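PDB 4LJ1: invasion-associated protein from Mycobacterium tuberculosis, which probably binds peptidoglycan through a non-catalytic NlpC/p60 domain, consistent with a role in stabilising the cell wall. Local coordinates for residues A[69-73]-A[74-78]. Numbering follows the deposited sequence.
Sequences QMYKV and GQKVL
At G74 the chain leaves the helix that carries Y71 and K72 and turns into strand 75-77, whose direction lies at 88° to the helical segment, the axes of these short segments approaching to 8.1 Å. The amide of G74 still faces back into the last turn. G74 N donates to Y71 O at 3.3 Å and makes a second, weak bond to M70 O.

The side chain of K76 then folds back from the strand against the C-terminal end of the helix. Bends along the lysine chain, at chi2 and chi4, bring its ammonium group among three main-chain carbonyls. K76 NZ bonds to Y71 O at 2.7 Å, in the carbonyl plane, and to G74 O at 2.8 Å, also in plane; a longer, weak bond of 3.3 Å joins K76 NZ to K72 O. Y71 O thus accepts from both G74 N and K76 NZ, and the lysine charge sits where the helix dipole would be expected to favour it.

The phenol of Y71 packs against the same lysine. With CG anti to the backbone N (chi1 -174°), the ring lies with one face toward the lysine, which crosses it at about a right angle. K76 CE rests over that face in a CH-pi contact, 3.8 Å from the centroid of the Y71 ring and shifted toward its rim, while NZ adds a cation-pi interaction from farther above the same face. F89 meets the Y71 ring edge-to-face, and V129 also packs against that ring.

A lysine from the following strand thus bonds to carbonyls of the last helical turn, at a helix-to-strand turn of the NlpC/p60 domain that joins helix 67-73 to strand 75-77, which pairs antiparallel with strand 128-130.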
loop_
_atom_site.group_PDB
_atom_site.type_symbol
_atom_site.label_atom_id
_atom_site.label_comp_id
_atom_site.label_asym_id
_atom_site.label_seq_id
_atom_site.Cartn_x
_atom_site.Cartn_y
_atom_site.Cartn_z
ATOM N N GLN A 69 -7.797 -2.744 -8.692
ATOM C CA GLN A 69 -9.137 -2.587 -8.127
ATOM C C GLN A 69 -9.125 -1.544 -6.994
ATOM O O GLN A 69 -10.042 -0.725 -6.885
ATOM C CB GLN A 69 -9.700 -3.915 -7.647
ATOM C CG GLN A 69 -11.164 -3.815 -7.218
ATOM C CD GLN A 69 -12.163 -3.491 -8.324
ATOM O OE1 GLN A 69 -11.889 -3.655 -9.519
ATOM N NE2 GLN A 69 -13.350 -3.031 -7.916
ATOM N N MET A 70 -8.099 -1.565 -6.157
ATOM C CA MET A 70 -7.932 -0.517 -5.162
ATOM C C MET A 70 -7.941 0.871 -5.811
ATOM O O MET A 70 -8.588 1.804 -5.330
ATOM C CB MET A 70 -6.596 -0.662 -4.433
ATOM C CG MET A 70 -6.433 -1.895 -3.535
ATOM S SD MET A 70 -4.760 -1.864 -2.822
ATOM C CE MET A 70 -4.710 -3.449 -1.999
ATOM N N TYR A 71 -7.229 1.006 -6.912
ATOM C CA TYR A 71 -7.165 2.285 -7.626
ATOM C C TYR A 71 -8.523 2.710 -8.224
ATOM O O TYR A 71 -8.954 3.852 -8.080
ATOM C CB TYR A 71 -6.129 2.229 -8.752
ATOM C CG TYR A 71 -5.913 3.552 -9.436
ATOM C CD1 TYR A 71 -5.143 4.530 -8.829
ATOM C CD2 TYR A 71 -6.489 3.838 -10.685
ATOM C CE1 TYR A 71 -4.907 5.743 -9.443
ATOM C CE2 TYR A 71 -6.260 5.057 -11.298
ATOM C CZ TYR A 71 -5.470 6.006 -10.661
ATOM O OH TYR A 71 -5.220 7.220 -11.241
ATOM N N LYS A 72 -9.154 1.789 -8.950
ATOM C CA LYS A 72 -10.431 2.045 -9.617
ATOM C C LYS A 72 -11.435 2.655 -8.674
ATOM O O LYS A 72 -12.121 3.636 -9.019
ATOM C CB LYS A 72 -10.991 0.750 -10.211
ATOM C CG LYS A 72 -12.292 0.926 -10.982
ATOM C CD LYS A 72 -12.738 -0.407 -11.573
ATOM C CE LYS A 72 -14.019 -0.300 -12.383
ATOM N NZ LYS A 72 -14.536 -1.639 -12.785
ATOM N N VAL A 73 -11.557 2.068 -7.488
ATOM C CA VAL A 73 -12.641 2.461 -6.570
ATOM C C VAL A 73 -12.278 3.609 -5.628
ATOM O O VAL A 73 -13.172 4.212 -5.019
ATOM C CB VAL A 73 -13.157 1.254 -5.745
ATOM C CG1 VAL A 73 -13.656 0.115 -6.650
ATOM C CG2 VAL A 73 -12.118 0.782 -4.740
ATOM N N GLY A 74 -10.990 3.917 -5.490
ATOM C CA GLY A 74 -10.524 4.857 -4.469
ATOM C C GLY A 74 -10.739 6.330 -4.831
ATOM O O GLY A 74 -10.744 6.710 -6.011
ATOM N N GLN A 75 -10.886 7.170 -3.801
ATOM C CA GLN A 75 -10.928 8.655 -3.938
ATOM C C GLN A 75 -9.585 9.122 -4.459
ATOM O O GLN A 75 -8.561 8.883 -3.840
ATOM C CB GLN A 75 -11.177 9.367 -2.586
ATOM C CG GLN A 75 -11.222 10.899 -2.698
ATOM C CD GLN A 75 -11.052 11.687 -1.397
ATOM O OE1 GLN A 75 -10.560 12.831 -1.395
ATOM N NE2 GLN A 75 -11.484 11.106 -0.300
ATOM N N LYS A 76 -9.597 9.791 -5.595
ATOM C CA LYS A 76 -8.371 10.218 -6.256
ATOM C C LYS A 76 -7.862 11.531 -5.698
ATOM O O LYS A 76 -8.633 12.473 -5.528
ATOM C CB LYS A 76 -8.596 10.365 -7.763
ATOM C CG LYS A 76 -9.190 9.138 -8.438
ATOM C CD LYS A 76 -8.282 7.924 -8.303
ATOM C CE LYS A 76 -8.778 6.751 -9.139
ATOM N NZ LYS A 76 -10.116 6.223 -8.730
ATOM N N VAL A 77 -6.565 11.596 -5.462
ATOM C CA VAL A 77 -5.866 12.737 -4.865
ATOM C C VAL A 77 -4.675 13.096 -5.773
ATOM O O VAL A 77 -3.857 12.241 -6.110
ATOM C CB VAL A 77 -5.243 12.257 -3.503
ATOM C CG1 VAL A 77 -4.284 13.285 -2.893
ATOM C CG2 VAL A 77 -6.351 11.852 -2.528
ATOM N N LEU A 78 -4.539 14.352 -6.160
ATOM C CA LEU A 78 -3.361 14.805 -6.892
ATOM C C LEU A 78 -2.132 14.806 -5.995
ATOM O O LEU A 78 -2.249 15.050 -4.801
ATOM C CB LEU A 78 -3.591 16.210 -7.477
ATOM C CG LEU A 78 -4.617 16.262 -8.617
ATOM C CD1 LEU A 78 -5.195 17.662 -8.775
ATOM C CD2 LEU A 78 -3.986 15.760 -9.909
#